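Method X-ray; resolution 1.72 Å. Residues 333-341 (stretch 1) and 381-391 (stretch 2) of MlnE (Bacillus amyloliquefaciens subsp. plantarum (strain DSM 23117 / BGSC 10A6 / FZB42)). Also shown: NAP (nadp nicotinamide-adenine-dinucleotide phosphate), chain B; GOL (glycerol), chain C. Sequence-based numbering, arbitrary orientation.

Stretch 1 (333-341) DISKEKETD
Stretch 2 (381-391) IAPKVFGTVWL

Contact between residues 333-341 and 381-391 of MlnE, burying 468 Å² summed over both sides. Asp333 to Lys336 form a type I beta turn, closed by Lys336 N to Asp333 O at 3.0 Å; Lys336 (phi/psi -103/115) is the N-cap of the helix that starts at Glu337 and runs on past Asp341. In the second stretch, residues 382-384 have helical phi/psi, and a regular helix runs from Phe386 past Leu391. The two helix axes approach to 9.2 Å with their N-to-C directions 41° apart (signed crossing angle -41°). The backbones come nearest, CA to CA, at Ser335 and Gly387 (4.0 Å); farther along, Glu337 CA is 5.5 Å from Trp390 CA.

Gly387 permits this approach: its CA makes a CA-H...O contact of 3.3 Å with Ile334 O (angle at H 147°), and an ideal CB there would lie 2.7 Å from Ile334 CD1 and 2.1 Å from Pro383 O. Ile334, buried with chi1 49° (p) and chi2 63° (p), starts sideways but brings its end nearer, setting CD1 4.2 Å from Pro383 CB and 3.9 Å from Pro383 O. Ile334 O also accepts from Thr340 OG1 at 2.7 Å. Thr340, chi1 -67° (m), thus ties the turn to its own helix with its hydroxyl, while its methyl CG2 packs 3.9 Å from Trp390 CB and 4.0 Å from Leu391 CD2. Leu391 (chi1 -75°, m; chi2 160°, t) reaches it although its CA-to-CB bond points sideways.

Trp390 is the largest contributor, with 113 Å² covered. Its CA-to-CB bond points toward the turn, and chi1 -58° (m) with chi2 153° brings the indole edge to the backbone carbonyls: NE1 donates to Ser335 O at 3.0 Å (132°), the one direct hydrogen bond between the stretches. Glu337 lies over one face of the indole, its CB 3.6 Å from the five-membered ring centroid and 13° off the normal. Its extended chain (chi1 -178°, t; chi2 174°, t) follows the ring system, with OE1 3.5 Å from Trp390 CH2. A water adds a bridge, donating to Glu337 O at 3.1 Å and to Trp390 O at 2.9 Å.

Ser335, chi1 79° (p), directs OG back to Asp333 OD1 at 2.7 Å, and Ser335 N reaches the same OD1 at 3.1 Å. Its CB rests 3.6 Å from Ala382 CB, where two small residues fit closely. Asp333 (chi1 179°, t; chi2 -16°) also receives NADP N6A on OD1 at 2.9 Å, and Ile334 N donates to NADP N1A at 3.1 Å. From the second stretch Lys384, whose CA-to-CB bond points away from the first stretch, sends NZ to NADP O3D at 2.7 Å. Glycerol O2 donates to Ser335 O at 2.6 Å, and glycerol C3 lies over one face of the Phe386 ring; Phe386 (chi1 -68°, m; chi2 -82°) leads its ring away from the turn.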

# COMPACT_ATOMS: atom_id res chain seq x y z
N ASP A 333 -9.69 -5.49 18.31
CA ASP A 333 -9.42 -5.84 16.92
C ASP A 333 -9.68 -4.53 16.13
O ASP A 333 -10.80 -4.15 15.88
CB ASP A 333 -10.30 -6.97 16.46
CG ASP A 333 -10.07 -7.34 15.04
OD1 ASP A 333 -9.44 -6.52 14.33
OD2 ASP A 333 -10.56 -8.42 14.62
N ILE A 334 -8.62 -3.80 15.83
CA ILE A 334 -8.83 -2.48 15.26
C ILE A 334 -9.32 -2.48 13.81
O ILE A 334 -9.64 -1.43 13.31
CB ILE A 334 -7.65 -1.50 15.46
CG1 ILE A 334 -6.33 -2.05 15.10
CG2 ILE A 334 -7.51 -1.07 16.93
CD1 ILE A 334 -6.18 -2.41 13.68
N SER A 335 -9.42 -3.64 13.17
CA SER A 335 -10.12 -3.79 11.87
C SER A 335 -11.64 -3.73 11.99
O SER A 335 -12.36 -3.75 10.98
CB SER A 335 -9.72 -5.11 11.22
OG SER A 335 -10.42 -6.20 11.80
N LYS A 336 -12.14 -3.75 13.21
CA LYS A 336 -13.60 -3.69 13.45
C LYS A 336 -13.96 -2.28 13.89
O LYS A 336 -13.56 -1.85 14.96
CB LYS A 336 -14.04 -4.68 14.55
CG LYS A 336 -13.61 -6.13 14.44
CD LYS A 336 -13.96 -6.75 13.12
CE LYS A 336 -13.65 -8.25 13.13
NZ LYS A 336 -13.46 -8.72 11.72
N GLU A 337 -14.74 -1.60 13.07
CA GLU A 337 -15.00 -0.21 13.20
C GLU A 337 -15.47 0.14 14.63
O GLU A 337 -14.95 1.09 15.25
CB GLU A 337 -16.01 0.23 12.16
CG GLU A 337 -16.29 1.73 12.22
CD GLU A 337 -17.18 2.24 11.10
OE1 GLU A 337 -17.65 1.43 10.31
OE2 GLU A 337 -17.34 3.48 10.98
N LYS A 338 -16.39 -0.65 15.15
CA LYS A 338 -16.95 -0.34 16.50
C LYS A 338 -16.01 -0.59 17.62
O LYS A 338 -16.10 0.07 18.67
CB LYS A 338 -18.25 -1.07 16.74
CG LYS A 338 -19.37 -0.46 15.93
CD LYS A 338 -20.49 -1.45 15.75
CE LYS A 338 -21.76 -0.74 15.31
NZ LYS A 338 -22.82 -1.77 15.25
N GLU A 339 -15.10 -1.54 17.44
CA GLU A 339 -14.10 -1.79 18.48
C GLU A 339 -13.11 -0.64 18.53
O GLU A 339 -12.71 -0.20 19.61
CB GLU A 339 -13.38 -3.11 18.29
CG GLU A 339 -14.28 -4.33 18.48
CD GLU A 339 -13.51 -5.62 18.73
OE1 GLU A 339 -12.39 -5.63 19.33
OE2 GLU A 339 -14.04 -6.64 18.28
N THR A 340 -12.73 -0.15 17.35
CA THR A 340 -11.79 0.94 17.27
C THR A 340 -12.43 2.22 17.83
O THR A 340 -11.77 3.00 18.52
CB THR A 340 -11.31 1.11 15.83
OG1 THR A 340 -10.54 -0.03 15.46
CG2 THR A 340 -10.40 2.33 15.69
N ASP A 341 -13.70 2.42 17.54
CA ASP A 341 -14.40 3.56 18.09
C ASP A 341 -14.45 3.49 19.63
O ASP A 341 -14.14 4.48 20.32
CB ASP A 341 -15.81 3.63 17.52
CG ASP A 341 -16.45 5.03 17.71
OD1 ASP A 341 -15.75 6.09 17.63
OD2 ASP A 341 -17.68 5.06 17.93
N ILE A 381 -5.12 -8.06 4.98
CA ILE A 381 -5.37 -6.65 4.72
C ILE A 381 -6.15 -5.96 5.86
O ILE A 381 -6.10 -4.72 5.94
CB ILE A 381 -6.09 -6.36 3.38
CG1 ILE A 381 -7.55 -6.76 3.40
CG2 ILE A 381 -5.30 -6.99 2.23
CD1 ILE A 381 -8.30 -6.32 2.13
N ALA A 382 -6.87 -6.73 6.68
CA ALA A 382 -7.79 -6.14 7.65
C ALA A 382 -7.16 -5.03 8.49
O ALA A 382 -7.75 -3.97 8.59
CB ALA A 382 -8.36 -7.23 8.59
N PRO A 383 -5.98 -5.27 9.12
CA PRO A 383 -5.53 -4.21 10.02
C PRO A 383 -4.99 -2.94 9.37
O PRO A 383 -5.01 -1.85 9.98
CB PRO A 383 -4.42 -4.87 10.82
CG PRO A 383 -3.96 -6.03 9.98
CD PRO A 383 -5.16 -6.48 9.22
N LYS A 384 -4.44 -3.11 8.17
CA LYS A 384 -3.73 -2.05 7.45
C LYS A 384 -4.65 -1.30 6.46
O LYS A 384 -4.41 -0.17 6.12
CB LYS A 384 -2.53 -2.66 6.73
CG LYS A 384 -1.37 -2.97 7.67
CD LYS A 384 -0.31 -3.75 7.03
CE LYS A 384 0.83 -4.08 8.00
NZ LYS A 384 1.59 -2.89 8.40
N VAL A 385 -5.69 -1.95 5.96
CA VAL A 385 -6.68 -1.26 5.11
C VAL A 385 -7.79 -0.72 5.98
O VAL A 385 -7.82 0.47 6.26
CB VAL A 385 -7.14 -2.11 3.94
CG1 VAL A 385 -8.24 -1.37 3.14
CG2 VAL A 385 -5.94 -2.46 3.09
N PHE A 386 -8.63 -1.60 6.52
CA PHE A 386 -9.76 -1.16 7.35
C PHE A 386 -9.32 -0.55 8.66
O PHE A 386 -9.83 0.50 9.08
CB PHE A 386 -10.70 -2.32 7.61
CG PHE A 386 -11.41 -2.78 6.39
CD1 PHE A 386 -12.55 -2.11 5.98
CD2 PHE A 386 -10.96 -3.84 5.66
CE1 PHE A 386 -13.23 -2.52 4.88
CE2 PHE A 386 -11.66 -4.28 4.54
CZ PHE A 386 -12.79 -3.59 4.14
N GLY A 387 -8.35 -1.18 9.31
CA GLY A 387 -7.89 -0.70 10.62
C GLY A 387 -7.39 0.72 10.60
O GLY A 387 -7.76 1.54 11.42
N THR A 388 -6.54 1.00 9.62
CA THR A 388 -6.02 2.34 9.44
C THR A 388 -7.15 3.36 9.31
O THR A 388 -7.11 4.43 9.93
CB THR A 388 -5.15 2.37 8.19
OG1 THR A 388 -4.13 1.38 8.29
CG2 THR A 388 -4.49 3.72 8.02
N VAL A 389 -8.15 3.01 8.50
CA VAL A 389 -9.26 3.94 8.22
C VAL A 389 -10.07 4.15 9.47
O VAL A 389 -10.48 5.27 9.78
CB VAL A 389 -10.11 3.49 7.00
CG1 VAL A 389 -11.33 4.37 6.77
CG2 VAL A 389 -9.22 3.51 5.71
N TRP A 390 -10.30 3.06 10.22
CA TRP A 390 -11.08 3.17 11.44
C TRP A 390 -10.40 3.99 12.50
O TRP A 390 -11.08 4.74 13.27
CB TRP A 390 -11.45 1.81 11.97
CG TRP A 390 -12.21 0.91 11.05
CD1 TRP A 390 -12.18 -0.44 11.10
CD2 TRP A 390 -13.15 1.25 10.03
NE1 TRP A 390 -12.98 -0.98 10.13
CE2 TRP A 390 -13.64 0.03 9.49
CE3 TRP A 390 -13.67 2.45 9.52
CZ2 TRP A 390 -14.60 -0.04 8.44
CZ3 TRP A 390 -14.66 2.38 8.49
CH2 TRP A 390 -15.08 1.15 7.95
N LEU A 391 -9.07 3.91 12.55
CA LEU A 391 -8.30 4.68 13.54
C LEU A 391 -8.37 6.17 13.19
O LEU A 391 -8.58 7.00 14.05
CB LEU A 391 -6.85 4.25 13.54
CG LEU A 391 -6.51 2.93 14.20
CD1 LEU A 391 -5.19 2.35 13.76
CD2 LEU A 391 -6.49 3.18 15.72
PA NAP B . 4.43 -8.46 15.17
O1A NAP B . 5.40 -8.66 16.37
O2A NAP B . 3.51 -9.55 14.66
O5B NAP B . 3.47 -7.28 15.71
C5B NAP B . 2.29 -6.96 14.98
C4B NAP B . 1.22 -6.92 16.04
O4B NAP B . -0.03 -6.59 15.39
C3B NAP B . 0.96 -8.26 16.78
O3B NAP B . 1.36 -8.16 18.15
C2B NAP B . -0.56 -8.46 16.69
O2B NAP B . -1.08 -8.88 17.92
C1B NAP B . -1.06 -7.08 16.23
N9A NAP B . -2.27 -7.11 15.43
C8A NAP B . -2.51 -7.82 14.26
N7A NAP B . -3.80 -7.64 13.82
C5A NAP B . -4.37 -6.76 14.67
C6A NAP B . -5.67 -6.14 14.80
N6A NAP B . -6.61 -6.43 13.84
N1A NAP B . -5.92 -5.32 15.91
C2A NAP B . -4.94 -5.08 16.81
N3A NAP B . -3.70 -5.62 16.75
C4A NAP B . -3.37 -6.44 15.74
O3 NAP B . 5.22 -7.85 13.89
PN NAP B . 6.40 -6.73 13.91
O1N NAP B . 7.68 -7.33 13.36
O2N NAP B . 6.24 -6.00 15.22
O5D NAP B . 5.97 -5.64 12.80
C5D NAP B . 5.04 -4.61 13.25
C4D NAP B . 4.57 -3.71 12.10
O4D NAP B . 5.65 -3.20 11.34
C3D NAP B . 3.71 -4.54 11.13
O3D NAP B . 2.58 -3.78 10.76
C2D NAP B . 4.63 -4.83 9.95
O2D NAP B . 3.90 -5.05 8.71
C1D NAP B . 5.61 -3.63 9.95
N1N NAP B . 6.92 -4.04 9.37
C2N NAP B . 7.80 -4.83 10.08
C3N NAP B . 9.04 -5.26 9.59
C7N NAP B . 10.02 -6.14 10.43
O7N NAP B . 11.07 -6.55 9.93
N7N NAP B . 9.79 -6.47 11.70
C4N NAP B . 9.38 -4.88 8.28
C5N NAP B . 8.47 -4.11 7.55
C6N NAP B . 7.25 -3.68 8.11
P2B NAP B . -2.49 -9.72 18.09
O1X NAP B . -2.39 -11.01 17.30
O2X NAP B . -2.65 -9.91 19.63
O3X NAP B . -3.56 -8.83 17.51
C1 GOL C . -13.19 -6.73 7.45
O1 GOL C . -11.88 -7.26 7.55
C2 GOL C . -13.22 -5.42 8.22
O2 GOL C . -13.31 -5.72 9.60
C3 GOL C . -14.42 -4.61 7.75
O3 GOL C . -14.50 -3.36 8.45
O HOH W 1 -13.71 3.60 13.96